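Long-range contacts in folylpolyglutamate synthase (FolC) (Helicobacter pylori, PDB 6K8C), which probably uses ATP to add glutamate to dihydropteroate, forming dihydrofolate, and then to attach further glutamates to reduced folates: residues 47-53 with 137-143; 122-126 with 150-155; 308-313 with 371-377; 363-367 with 385-389. All coordinates share one frame. Numbering follows the deposited sequence.

Contact 1. Residues 47-53 with 137-143; sequences AKVIHVV and DYLVLEA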
loop_
_atom_site.group_PDB
_atom_site.type_symbol
_atom_site.label_atom_id
_atom_site.label_comp_id
_atom_site.label_asym_id
_atom_site.label_seq_id
_atom_site.Cartn_x
_atom_site.Cartn_y
_atom_site.Cartn_z
ATOM N N ALA A 47 -18.430 8.948 -8.392
ATOM C CA ALA A 47 -17.607 9.225 -7.223
ATOM C C ALA A 47 -16.437 10.132 -7.580
ATOM O O ALA A 47 -15.865 10.047 -8.670
ATOM C CB ALA A 47 -17.090 7.915 -6.630
ATOM N N LYS A 48 -16.089 11.020 -6.656
ATOM C CA LYS A 48 -14.890 11.819 -6.834
ATOM C C LYS A 48 -13.675 10.935 -6.592
ATOM O O LYS A 48 -13.626 10.186 -5.613
ATOM C CB LYS A 48 -14.904 13.019 -5.888
ATOM C CG LYS A 48 -15.986 14.040 -6.228
ATOM C CD LYS A 48 -15.961 15.223 -5.265
ATOM C CE LYS A 48 -17.179 16.124 -5.443
ATOM N NZ LYS A 48 -17.404 16.491 -6.869
ATOM N N VAL A 49 -12.708 10.996 -7.500
ATOM C CA VAL A 49 -11.595 10.054 -7.526
ATOM C C VAL A 49 -10.355 10.743 -6.987
ATOM O O VAL A 49 -9.964 11.803 -7.486
ATOM C CB VAL A 49 -11.345 9.525 -8.948
ATOM C CG1 VAL A 49 -9.989 8.810 -9.025
ATOM C CG2 VAL A 49 -12.475 8.605 -9.372
ATOM N N ILE A 50 -9.719 10.128 -5.994
ATOM C CA ILE A 50 -8.467 10.622 -5.432
ATOM C C ILE A 50 -7.357 9.659 -5.834
ATOM O O ILE A 50 -7.387 8.480 -5.468
ATOM C CB ILE A 50 -8.549 10.767 -3.907
ATOM C CG1 ILE A 50 -9.649 11.767 -3.538
ATOM C CG2 ILE A 50 -7.212 11.241 -3.361
ATOM C CD1 ILE A 50 -10.895 11.133 -3.007
ATOM N N HIS A 51 -6.381 10.158 -6.581
ATOM C CA HIS A 51 -5.293 9.335 -7.105
ATOM C C HIS A 51 -4.105 9.429 -6.152
ATOM O O HIS A 51 -3.501 10.495 -6.013
ATOM C CB HIS A 51 -4.911 9.808 -8.506
ATOM C CG HIS A 51 -4.185 8.787 -9.326
ATOM N ND1 HIS A 51 -3.418 9.129 -10.421
ATOM C CD2 HIS A 51 -4.118 7.438 -9.226
ATOM C CE1 HIS A 51 -2.905 8.034 -10.956
ATOM N NE2 HIS A 51 -3.314 6.995 -10.250
ATOM N N VAL A 52 -3.756 8.316 -5.514
ATOM C CA VAL A 52 -2.628 8.258 -4.588
ATOM C C VAL A 52 -1.416 7.717 -5.343
ATOM O O VAL A 52 -1.427 6.573 -5.814
ATOM C CB VAL A 52 -2.956 7.394 -3.359
ATOM C CG1 VAL A 52 -1.781 7.380 -2.393
ATOM C CG2 VAL A 52 -4.201 7.926 -2.655
ATOM N N VAL A 53 -0.375 8.541 -5.459
ATOM C CA VAL A 53 0.810 8.247 -6.255
ATOM C C VAL A 53 2.042 8.505 -5.399
ATOM O O VAL A 53 2.104 9.506 -4.679
ATOM C CB VAL A 53 0.850 9.111 -7.536
ATOM C CG1 VAL A 53 2.158 8.918 -8.286
ATOM C CG2 VAL A 53 -0.334 8.784 -8.444
ATOM N N ASP A 137 -19.320 7.755 -2.726
ATOM C CA ASP A 137 -19.080 9.184 -2.850
ATOM C C ASP A 137 -17.643 9.479 -3.257
ATOM O O ASP A 137 -17.391 10.456 -3.972
ATOM C CB ASP A 137 -19.407 9.884 -1.530
ATOM C CG ASP A 137 -20.845 9.675 -1.107
ATOM O OD1 ASP A 137 -21.739 10.148 -1.831
ATOM O OD2 ASP A 137 -21.079 9.029 -0.066
ATOM N N TYR A 138 -16.697 8.657 -2.812
ATOM C CA TYR A 138 -15.285 8.877 -3.078
ATOM C C TYR A 138 -14.629 7.549 -3.413
ATOM O O TYR A 138 -14.975 6.510 -2.842
ATOM C CB TYR A 138 -14.570 9.522 -1.878
ATOM C CG TYR A 138 -15.027 10.937 -1.605
ATOM C CD1 TYR A 138 -14.413 12.019 -2.222
ATOM C CD2 TYR A 138 -16.084 11.190 -0.736
ATOM C CE1 TYR A 138 -14.837 13.317 -1.979
ATOM C CE2 TYR A 138 -16.516 12.475 -0.492
ATOM C CZ TYR A 138 -15.892 13.537 -1.115
ATOM O OH TYR A 138 -16.321 14.825 -0.867
ATOM N N LEU A 139 -13.684 7.597 -4.343
ATOM C CA LEU A 139 -12.867 6.447 -4.711
ATOM C C LEU A 139 -11.412 6.847 -4.512
ATOM O O LEU A 139 -10.901 7.720 -5.224
ATOM C CB LEU A 139 -13.139 6.019 -6.151
ATOM C CG LEU A 139 -12.215 4.942 -6.723
ATOM C CD1 LEU A 139 -12.286 3.678 -5.881
ATOM C CD2 LEU A 139 -12.565 4.653 -8.176
ATOM N N VAL A 140 -10.763 6.251 -3.516
ATOM C CA VAL A 140 -9.354 6.498 -3.228
ATOM C C VAL A 140 -8.567 5.416 -3.955
ATOM O O VAL A 140 -8.606 4.242 -3.574
ATOM C CB VAL A 140 -9.063 6.505 -1.719
ATOM C CG1 VAL A 140 -7.597 6.876 -1.461
ATOM C CG2 VAL A 140 -9.971 7.509 -1.005
ATOM N N LEU A 141 -7.858 5.820 -5.003
ATOM C CA LEU A 141 -7.319 4.925 -6.021
ATOM C C LEU A 141 -5.798 4.973 -5.962
ATOM O O LEU A 141 -5.187 5.970 -6.364
ATOM C CB LEU A 141 -7.828 5.347 -7.399
ATOM C CG LEU A 141 -7.882 4.371 -8.571
ATOM C CD1 LEU A 141 -8.929 3.300 -8.339
ATOM C CD2 LEU A 141 -8.179 5.148 -9.840
ATOM N N GLU A 142 -5.191 3.901 -5.472
ATOM C CA GLU A 142 -3.739 3.819 -5.391
ATOM C C GLU A 142 -3.166 3.391 -6.734
ATOM O O GLU A 142 -3.623 2.408 -7.329
ATOM C CB GLU A 142 -3.335 2.824 -4.307
ATOM C CG GLU A 142 -1.852 2.753 -4.020
ATOM C CD GLU A 142 -1.540 1.700 -2.980
ATOM O OE1 GLU A 142 -0.960 0.657 -3.344
ATOM O OE2 GLU A 142 -1.891 1.908 -1.800
ATOM N N ALA A 143 -2.169 4.127 -7.212
ATOM C CA ALA A 143 -1.525 3.766 -8.466
ATOM C C ALA A 143 -0.723 2.479 -8.301
ATOM O O ALA A 143 -0.198 2.177 -7.226
ATOM C CB ALA A 143 -0.614 4.896 -8.947
#
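These are neighbouring parallel strands of the P-loop NTPase-like Mur ligase middle domain, paired in unbroken register. D137 opens the ladder: its O accepts from K48 N at 3.0 Å, while its carboxylate turns off to the backbone N of K75. The ring of Y138 then lies beside the I50 side chain, Y138 CD1 to I50 CD1 3.7 Å. L139 bonds through both its N and its O, the alternating pattern of parallel strands, N to K48 O (2.9 Å) and O to I50 N (2.8 Å), and packs its CD2 4.1 Å from V49 CG2. V140 returns to the I50 side of the sheet, its CG1 3.7 Å from V52 CG2. L141 repeats the pattern of L139, N to I50 O (2.7 Å) and O to V52 N (2.9 Å). E142 sends its carboxylate to S81 N, and A143 N closes the ladder on V52 O at 2.9 Å. Strand 76-79 flanks 138-142, strand 159-162 flanks 48-53, and helix 58-70 packs on the side chains of I50, V52, V140 and E142.

Contact 2. Residues 122-126 with 150-155; sequences FEYAT and DSTNAL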
loop_
_atom_site.group_PDB
_atom_site.type_symbol
_atom_site.label_atom_id
_atom_site.label_comp_id
_atom_site.label_asym_id
_atom_site.label_seq_id
_atom_site.Cartn_x
_atom_site.Cartn_y
_atom_site.Cartn_z
ATOM N N PHE A 122 -3.666 -6.556 -13.136
ATOM C CA PHE A 122 -3.920 -5.316 -12.411
ATOM C C PHE A 122 -4.994 -4.476 -13.089
ATOM O O PHE A 122 -5.765 -3.796 -12.405
ATOM C CB PHE A 122 -2.632 -4.507 -12.264
ATOM C CG PHE A 122 -2.804 -3.243 -11.455
ATOM C CD1 PHE A 122 -3.018 -3.308 -10.088
ATOM C CD2 PHE A 122 -2.782 -1.998 -12.068
ATOM C CE1 PHE A 122 -3.189 -2.150 -9.338
ATOM C CE2 PHE A 122 -2.953 -0.839 -11.326
ATOM C CZ PHE A 122 -3.157 -0.915 -9.962
ATOM N N GLU A 123 -5.069 -4.516 -14.425
ATOM C CA GLU A 123 -6.133 -3.800 -15.123
ATOM C C GLU A 123 -7.507 -4.341 -14.745
ATOM O O GLU A 123 -8.465 -3.572 -14.597
ATOM C CB GLU A 123 -5.910 -3.872 -16.640
ATOM C CG GLU A 123 -4.725 -3.007 -17.097
ATOM C CD GLU A 123 -4.273 -3.308 -18.510
ATOM O OE1 GLU A 123 -4.810 -4.247 -19.137
ATOM O OE2 GLU A 123 -3.375 -2.595 -18.998
ATOM N N TYR A 124 -7.624 -5.662 -14.569
ATOM C CA TYR A 124 -8.902 -6.235 -14.151
ATOM C C TYR A 124 -9.246 -5.845 -12.717
ATOM O O TYR A 124 -10.412 -5.570 -12.405
ATOM C CB TYR A 124 -8.878 -7.756 -14.293
ATOM C CG TYR A 124 -10.257 -8.367 -14.248
ATOM C CD1 TYR A 124 -11.213 -8.037 -15.204
ATOM C CD2 TYR A 124 -10.613 -9.254 -13.243
ATOM C CE1 TYR A 124 -12.480 -8.586 -15.165
ATOM C CE2 TYR A 124 -11.876 -9.809 -13.199
ATOM C CZ TYR A 124 -12.804 -9.469 -14.160
ATOM O OH TYR A 124 -14.059 -10.016 -14.113
ATOM N N ALA A 125 -8.247 -5.837 -11.826
ATOM C CA ALA A 125 -8.475 -5.361 -10.463
ATOM C C ALA A 125 -8.999 -3.931 -10.466
ATOM O O ALA A 125 -9.890 -3.585 -9.680
ATOM C CB ALA A 125 -7.181 -5.457 -9.649
ATOM N N THR A 126 -8.463 -3.091 -11.357
ATOM C CA THR A 126 -8.924 -1.709 -11.461
ATOM C C THR A 126 -10.398 -1.643 -11.849
ATOM O O THR A 126 -11.171 -0.883 -11.256
ATOM C CB THR A 126 -8.059 -0.943 -12.471
ATOM O OG1 THR A 126 -6.691 -0.957 -12.038
ATOM C CG2 THR A 126 -8.520 0.506 -12.601
ATOM N N ASP A 150 0.114 3.891 -15.974
ATOM C CA ASP A 150 -0.600 3.025 -15.048
ATOM C C ASP A 150 -2.085 3.016 -15.383
ATOM O O ASP A 150 -2.637 3.998 -15.889
ATOM C CB ASP A 150 -0.387 3.494 -13.609
ATOM C CG ASP A 150 -0.800 2.452 -12.590
ATOM O OD1 ASP A 150 -0.066 1.453 -12.438
ATOM O OD2 ASP A 150 -1.856 2.633 -11.941
ATOM N N SER A 151 -2.734 1.882 -15.106
ATOM C CA SER A 151 -4.149 1.753 -15.434
ATOM C C SER A 151 -4.999 2.765 -14.676
ATOM O O SER A 151 -5.990 3.266 -15.220
ATOM C CB SER A 151 -4.627 0.329 -15.149
ATOM O OG SER A 151 -4.718 0.083 -13.760
ATOM N N THR A 152 -4.627 3.094 -13.432
ATOM C CA THR A 152 -5.418 4.052 -12.665
ATOM C C THR A 152 -5.365 5.450 -13.263
ATOM O O THR A 152 -6.210 6.287 -12.928
ATOM C CB THR A 152 -4.957 4.096 -11.206
ATOM O OG1 THR A 152 -3.565 4.443 -11.150
ATOM C CG2 THR A 152 -5.175 2.754 -10.536
ATOM N N ASN A 153 -4.403 5.717 -14.149
ATOM C CA ASN A 153 -4.321 7.015 -14.813
ATOM C C ASN A 153 -5.488 7.280 -15.753
ATOM O O ASN A 153 -5.719 8.439 -16.116
ATOM C CB ASN A 153 -3.016 7.122 -15.604
ATOM C CG ASN A 153 -1.894 7.702 -14.785
ATOM O OD1 ASN A 153 -2.084 8.690 -14.079
ATOM N ND2 ASN A 153 -0.716 7.089 -14.870
ATOM N N ALA A 154 -6.217 6.242 -16.170
ATOM C CA ALA A 154 -7.272 6.412 -17.160
ATOM C C ALA A 154 -8.546 7.003 -16.573
ATOM O O ALA A 154 -9.383 7.507 -17.329
ATOM C CB ALA A 154 -7.590 5.071 -17.828
ATOM N N LEU A 155 -8.716 6.949 -15.259
ATOM C CA LEU A 155 -9.912 7.489 -14.634
ATOM C C LEU A 155 -9.764 8.993 -14.438
ATOM O O LEU A 155 -8.674 9.492 -14.141
ATOM C CB LEU A 155 -10.167 6.795 -13.293
ATOM C CG LEU A 155 -10.816 5.409 -13.315
ATOM C CD1 LEU A 155 -9.843 4.350 -13.808
ATOM C CD2 LEU A 155 -11.320 5.054 -11.929
#
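Two hydroxyls join helix 121-132 to the 3-10 turn 151-154, part of the loop between strands 138-142 and 159-162 in the Mur ligase middle domain. T126 adopts the m rotamer, which folds OG1 back along the helix to 3.0 Å from F122 O and also presents it to S151. S151, in p, brings its OG to 2.8 Å from T126 OG1 in a hydrogen bond that either hydroxyl could donate. F122 takes chi1 near 180°, laying its ring alongside the turn: F122 CE2 is 3.1 Å from S151 OG and, at the ring edge, 3.7 Å from D150 OD2. A bound glycerol, probably from the crystallisation liquor, lies near this phenyl group.

The turn is braced from within. D150 is t, so OD2 reaches T152 N at 3.2 Å, an Asx turn, while T152 in p directs OG1 to the same OD2 at 2.6 Å. T152 OG1 also bonds H51 on strand 48-53. Apolar contacts are looser, T126 CG2 lying 4.2 Å from L155 CD1. Helix 28-41 lines one flank, meeting S151, L155 and E123, whose carboxylate bonds S120 N and makes a salt bridge to R30; T152 and L155 rest on strand 138-142.

Contact 3. Residues 308-313 with 371-377; sequences IILIYN and ENYLVYG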
loop_
_atom_site.group_PDB
_atom_site.type_symbol
_atom_site.label_atom_id
_atom_site.label_comp_id
_atom_site.label_asym_id
_atom_site.label_seq_id
_atom_site.Cartn_x
_atom_site.Cartn_y
_atom_site.Cartn_z
ATOM N N ILE A 308 13.173 -12.623 20.273
ATOM C CA ILE A 308 12.469 -13.535 19.385
ATOM C C ILE A 308 13.321 -13.783 18.145
ATOM O O ILE A 308 14.425 -13.263 18.008
ATOM C CB ILE A 308 11.068 -13.015 18.994
ATOM C CG1 ILE A 308 11.172 -11.824 18.035
ATOM C CG2 ILE A 308 10.272 -12.636 20.233
ATOM C CD1 ILE A 308 9.822 -11.363 17.523
ATOM N N ILE A 309 12.784 -14.592 17.240
ATOM C CA ILE A 309 13.450 -14.950 15.995
ATOM C C ILE A 309 12.893 -14.089 14.872
ATOM O O ILE A 309 11.679 -13.874 14.782
ATOM C CB ILE A 309 13.262 -16.451 15.695
ATOM C CG1 ILE A 309 13.843 -17.294 16.837
ATOM C CG2 ILE A 309 13.888 -16.827 14.359
ATOM C CD1 ILE A 309 13.710 -18.796 16.617
ATOM N N LEU A 310 13.774 -13.597 14.009
ATOM C CA LEU A 310 13.373 -12.809 12.851
ATOM C C LEU A 310 13.385 -13.678 11.599
ATOM O O LEU A 310 14.392 -14.328 11.301
ATOM C CB LEU A 310 14.305 -11.607 12.666
ATOM C CG LEU A 310 13.942 -10.662 11.519
ATOM C CD1 LEU A 310 12.637 -9.933 11.818
ATOM C CD2 LEU A 310 15.065 -9.661 11.279
ATOM N N ILE A 311 12.269 -13.688 10.874
ATOM C CA ILE A 311 12.174 -14.322 9.562
ATOM C C ILE A 311 12.203 -13.206 8.528
ATOM O O ILE A 311 11.321 -12.339 8.518
ATOM C CB ILE A 311 10.899 -15.176 9.440
ATOM C CG1 ILE A 311 10.963 -16.349 10.417
ATOM C CG2 ILE A 311 10.719 -15.692 8.014
ATOM C CD1 ILE A 311 9.612 -16.990 10.707
ATOM N N TYR A 312 13.217 -13.210 7.663
ATOM C CA TYR A 312 13.618 -11.967 7.020
ATOM C C TYR A 312 14.219 -12.201 5.642
ATOM O O TYR A 312 14.973 -13.155 5.428
ATOM C CB TYR A 312 14.637 -11.229 7.907
ATOM C CG TYR A 312 15.201 -9.951 7.322
ATOM C CD1 TYR A 312 14.546 -8.736 7.496
ATOM C CD2 TYR A 312 16.393 -9.955 6.607
ATOM C CE1 TYR A 312 15.062 -7.561 6.967
ATOM C CE2 TYR A 312 16.912 -8.789 6.073
ATOM C CZ TYR A 312 16.243 -7.594 6.257
ATOM O OH TYR A 312 16.757 -6.430 5.727
ATOM N N ASN A 313 13.880 -11.303 4.722
ATOM C CA ASN A 313 14.667 -11.042 3.526
ATOM C C ASN A 313 14.343 -9.619 3.091
ATOM O O ASN A 313 13.423 -8.991 3.617
ATOM C CB ASN A 313 14.380 -12.057 2.412
ATOM C CG ASN A 313 15.622 -12.398 1.603
ATOM O OD1 ASN A 313 16.575 -11.618 1.546
ATOM N ND2 ASN A 313 15.614 -13.563 0.967
ATOM N N GLU A 371 8.566 -21.152 20.002
ATOM C CA GLU A 371 9.317 -19.937 19.723
ATOM C C GLU A 371 8.391 -18.864 19.164
ATOM O O GLU A 371 7.301 -19.154 18.665
ATOM C CB GLU A 371 10.461 -20.207 18.734
ATOM C CG GLU A 371 11.445 -21.281 19.190
ATOM C CD GLU A 371 12.498 -20.753 20.150
ATOM O OE1 GLU A 371 12.423 -19.567 20.538
ATOM O OE2 GLU A 371 13.407 -21.528 20.515
ATOM N N ASN A 372 8.838 -17.612 19.259
ATOM C CA ASN A 372 8.113 -16.467 18.730
ATOM C C ASN A 372 8.882 -15.858 17.563
ATOM O O ASN A 372 10.115 -15.907 17.520
ATOM C CB ASN A 372 7.878 -15.415 19.813
ATOM C CG ASN A 372 7.105 -15.967 20.994
ATOM O OD1 ASN A 372 6.073 -16.613 20.822
ATOM N ND2 ASN A 372 7.599 -15.711 22.200
ATOM N N TYR A 373 8.144 -15.282 16.614
ATOM C CA TYR A 373 8.728 -14.868 15.346
ATOM C C TYR A 373 8.164 -13.533 14.891
ATOM O O TYR A 373 6.977 -13.256 15.083
ATOM C CB TYR A 373 8.467 -15.901 14.244
ATOM C CG TYR A 373 8.992 -17.280 14.546
ATOM C CD1 TYR A 373 8.209 -18.207 15.224
ATOM C CD2 TYR A 373 10.266 -17.666 14.143
ATOM C CE1 TYR A 373 8.680 -19.477 15.503
ATOM C CE2 TYR A 373 10.751 -18.943 14.417
ATOM C CZ TYR A 373 9.948 -19.843 15.098
ATOM O OH TYR A 373 10.402 -21.112 15.382
ATOM N N LEU A 374 9.023 -12.721 14.275
ATOM C CA LEU A 374 8.608 -11.601 13.442
ATOM C C LEU A 374 8.964 -11.925 11.998
ATOM O O LEU A 374 10.121 -12.241 11.698
ATOM C CB LEU A 374 9.280 -10.286 13.870
ATOM C CG LEU A 374 9.122 -9.104 12.896
ATOM C CD1 LEU A 374 7.656 -8.739 12.700
ATOM C CD2 LEU A 374 9.923 -7.878 13.360
ATOM N N VAL A 375 7.967 -11.872 11.118
ATOM C CA VAL A 375 8.157 -12.013 9.680
ATOM C C VAL A 375 8.139 -10.610 9.088
ATOM O O VAL A 375 7.161 -9.875 9.257
ATOM C CB VAL A 375 7.066 -12.901 9.056
ATOM C CG1 VAL A 375 7.186 -12.922 7.535
ATOM C CG2 VAL A 375 7.137 -14.313 9.637
ATOM N N TYR A 376 9.216 -10.228 8.404
ATOM C CA TYR A 376 9.437 -8.826 8.085
ATOM C C TYR A 376 10.263 -8.690 6.815
ATOM O O TYR A 376 11.199 -9.459 6.579
ATOM C CB TYR A 376 10.149 -8.134 9.252
ATOM C CG TYR A 376 10.375 -6.650 9.120
ATOM C CD1 TYR A 376 9.314 -5.769 8.963
ATOM C CD2 TYR A 376 11.655 -6.119 9.209
ATOM C CE1 TYR A 376 9.530 -4.397 8.871
ATOM C CE2 TYR A 376 11.877 -4.757 9.115
ATOM C CZ TYR A 376 10.813 -3.900 8.950
ATOM O OH TYR A 376 11.039 -2.538 8.867
ATOM N N GLY A 377 9.917 -7.696 6.001
ATOM C CA GLY A 377 10.821 -7.311 4.935
ATOM C C GLY A 377 10.178 -6.727 3.694
ATOM O O GLY A 377 10.750 -5.828 3.065
#
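I311 holds the apolar centre of this parallel strand pair in the Mur ligase-type C-terminal alpha/beta domain. Its CD1 sits 3.6 Å from Y373 CD2 and 3.8 Å from V375 CG2, while I309 CB comes 3.6 Å from Y373 CD2 on the same face. On the opposite face L310 CD1 lies 3.7 Å from L374 CD2, covered by helices 290-303 and 320-327. Between the faces runs the ladder: I309 N to N372 O (3.0 Å), L374 N to I309 O (2.9 Å), I311 N to L374 O (2.7 Å) and Y376 N to I311 O (3.0 Å).

Polar groups gather toward the ends. E371 makes a salt bridge to K332, Y373 OH bonds E368 N, and the hydroxyls of Y312 and Y376 reach H288 and S292. Past Y376 the chain turns at G377, with phi 151° and psi -36°, angles that call for glycine; an ideal CB there would also clash with N313 O, which G377 CA approaches at 3.4 Å.

Contact 4. Residues 363-367 with 385-389; sequences LFEDV and FYKRY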
loop_
_atom_site.group_PDB
_atom_site.type_symbol
_atom_site.label_atom_id
_atom_site.label_comp_id
_atom_site.label_asym_id
_atom_site.label_seq_id
_atom_site.Cartn_x
_atom_site.Cartn_y
_atom_site.Cartn_z
ATOM N N LEU A 363 19.004 -20.632 7.414
ATOM C CA LEU A 363 17.900 -20.542 6.472
ATOM C C LEU A 363 16.591 -20.915 7.160
ATOM O O LEU A 363 16.553 -21.776 8.042
ATOM C CB LEU A 363 18.130 -21.456 5.265
ATOM C CG LEU A 363 19.370 -21.223 4.397
ATOM C CD1 LEU A 363 19.214 -21.941 3.062
ATOM C CD2 LEU A 363 19.637 -19.742 4.187
ATOM N N PHE A 364 15.510 -20.257 6.753
ATOM C CA PHE A 364 14.199 -20.597 7.290
ATOM C C PHE A 364 13.682 -21.883 6.658
ATOM O O PHE A 364 13.727 -22.042 5.434
ATOM C CB PHE A 364 13.189 -19.480 7.043
ATOM C CG PHE A 364 11.785 -19.853 7.442
ATOM C CD1 PHE A 364 11.405 -19.863 8.776
ATOM C CD2 PHE A 364 10.863 -20.251 6.489
ATOM C CE1 PHE A 364 10.119 -20.227 9.142
ATOM C CE2 PHE A 364 9.579 -20.610 6.845
ATOM C CZ PHE A 364 9.205 -20.601 8.172
ATOM N N GLU A 365 13.169 -22.786 7.496
ATOM C CA GLU A 365 12.446 -23.964 7.022
ATOM C C GLU A 365 11.090 -24.106 7.697
ATOM O O GLU A 365 10.073 -24.171 6.998
ATOM C CB GLU A 365 13.294 -25.237 7.201
ATOM C CG GLU A 365 13.998 -25.413 8.537
ATOM C CD GLU A 365 15.255 -26.262 8.404
ATOM O OE1 GLU A 365 15.776 -26.728 9.441
ATOM O OE2 GLU A 365 15.726 -26.464 7.261
ATOM N N ASP A 366 11.027 -24.140 9.029
ATOM C CA ASP A 366 9.752 -24.275 9.724
ATOM C C ASP A 366 9.745 -23.422 10.985
ATOM O O ASP A 366 10.793 -23.035 11.508
ATOM C CB ASP A 366 9.447 -25.739 10.095
ATOM C CG ASP A 366 9.687 -26.703 8.942
ATOM O OD1 ASP A 366 8.892 -26.699 7.975
ATOM O OD2 ASP A 366 10.670 -27.478 9.008
ATOM N N VAL A 367 8.538 -23.136 11.473
ATOM C CA VAL A 367 8.346 -22.425 12.731
ATOM C C VAL A 367 8.093 -23.450 13.830
ATOM O O VAL A 367 7.333 -24.410 13.635
ATOM C CB VAL A 367 7.195 -21.403 12.633
ATOM C CG1 VAL A 367 7.510 -20.338 11.587
ATOM C CG2 VAL A 367 5.866 -22.088 12.321
ATOM N N PHE A 385 6.043 -16.324 3.036
ATOM C CA PHE A 385 5.954 -17.031 4.309
ATOM C C PHE A 385 4.565 -17.618 4.508
ATOM O O PHE A 385 4.416 -18.760 4.955
ATOM C CB PHE A 385 6.278 -16.102 5.479
ATOM C CG PHE A 385 5.947 -16.707 6.811
ATOM C CD1 PHE A 385 6.829 -17.583 7.420
ATOM C CD2 PHE A 385 4.734 -16.446 7.432
ATOM C CE1 PHE A 385 6.527 -18.161 8.637
ATOM C CE2 PHE A 385 4.426 -17.024 8.646
ATOM C CZ PHE A 385 5.321 -17.881 9.250
ATOM N N TYR A 386 3.534 -16.823 4.221
ATOM C CA TYR A 386 2.165 -17.246 4.495
ATOM C C TYR A 386 1.798 -18.491 3.698
ATOM O O TYR A 386 1.069 -19.360 4.192
ATOM C CB TYR A 386 1.197 -16.107 4.179
ATOM C CG TYR A 386 -0.246 -16.459 4.439
ATOM C CD1 TYR A 386 -0.674 -16.813 5.713
ATOM C CD2 TYR A 386 -1.182 -16.434 3.414
ATOM C CE1 TYR A 386 -1.995 -17.132 5.958
ATOM C CE2 TYR A 386 -2.508 -16.754 3.650
ATOM C CZ TYR A 386 -2.908 -17.103 4.924
ATOM O OH TYR A 386 -4.226 -17.424 5.168
ATOM N N LYS A 387 2.290 -18.593 2.464
ATOM C CA LYS A 387 2.000 -19.769 1.648
ATOM C C LYS A 387 2.658 -21.013 2.231
ATOM O O LYS A 387 2.022 -22.067 2.345
ATOM C CB LYS A 387 2.458 -19.533 0.210
ATOM C CG LYS A 387 1.449 -18.770 -0.637
ATOM C CD LYS A 387 2.126 -17.669 -1.436
ATOM C CE LYS A 387 1.588 -17.596 -2.854
ATOM N NZ LYS A 387 2.613 -17.080 -3.807
ATOM N N ARG A 388 3.931 -20.905 2.619
ATOM C CA ARG A 388 4.619 -22.037 3.233
ATOM C C ARG A 388 4.000 -22.388 4.578
ATOM O O ARG A 388 3.884 -23.569 4.927
ATOM C CB ARG A 388 6.107 -21.720 3.383
ATOM C CG ARG A 388 6.789 -21.378 2.061
ATOM C CD ARG A 388 8.274 -21.075 2.223
ATOM N NE ARG A 388 8.962 -22.058 3.054
ATOM C CZ ARG A 388 10.260 -22.013 3.342
ATOM N NH1 ARG A 388 10.806 -22.950 4.106
ATOM N NH2 ARG A 388 11.012 -21.032 2.860
ATOM N N TYR A 389 3.584 -21.372 5.337
ATOM C CA TYR A 389 2.898 -21.599 6.606
ATOM C C TYR A 389 1.545 -22.265 6.389
ATOM O O TYR A 389 1.122 -23.105 7.192
ATOM C CB TYR A 389 2.739 -20.265 7.333
ATOM C CG TYR A 389 1.951 -20.305 8.618
ATOM C CD1 TYR A 389 2.515 -20.794 9.787
ATOM C CD2 TYR A 389 0.651 -19.820 8.670
ATOM C CE1 TYR A 389 1.800 -20.818 10.970
ATOM C CE2 TYR A 389 -0.073 -19.841 9.848
ATOM C CZ TYR A 389 0.508 -20.338 10.994
ATOM O OH TYR A 389 -0.206 -20.362 12.170
HETATM O O HOH W 1 14.170 -20.524 3.247
#
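Carbonyl groups of the loop receive the R388 side chain. A water bridges the two, donating to F364 O at 2.7 Å and accepting from R388 NH2 at 3.2 Å; beside it, R388 NH1 makes weak hydrogen bonds directly to F364 O (3.3 Å) and to E365 O (3.2 Å). These links join the C-terminal helix 379-390 to the loop that leaves edge strand 361-363 of the C-terminal Mur ligase-type alpha/beta domain. The acceptors are main-chain oxygens, so this polar part does not use the loop's side chains.

Beneath the arginine the contact turns apolar. F364 CD2 lies over one face of the guanidinium, 3.6 Å from R388 NH1, and the far end of the same ring meets F385, F364 CZ to F385 CE1 3.7 Å. The two phenyl rings meet obliquely, centroids 5.7 Å apart and planes at 56°. I311 of strand 308-312 touches F364, V367 and F385 alike, so the helix and the loop share that strand as a floor. V367 fills in alongside, with CG1 3.8 Å from F385 CE1 at the ring edge, and one turn farther along the helix V367 CG2 stands 4.4 Å from Y389 CD1.

Overall arrangement
The four contacts fall into two groups, one in each alpha/beta part of the enzyme, with centres 33 to 36 Å apart across groups. Contacts 1 and 3 are the buried sheet cores, both parallel strand pairs built on regular backbone hydrogen bonds. Contacts 2 and 4 each set a helix against a loop and are made largely by side chains, with main-chain carbonyls as acceptors in contact 4. Contact 2 is buried yet polar, two hydroxyls meeting, and touches contact 1 through the T152–H51 bond. Contact 4 is partly exposed, with a water and weak arginine bonds over aromatic packing, and leans on contact 3 through I311 and V375. In both groups the segments alternate along the chain.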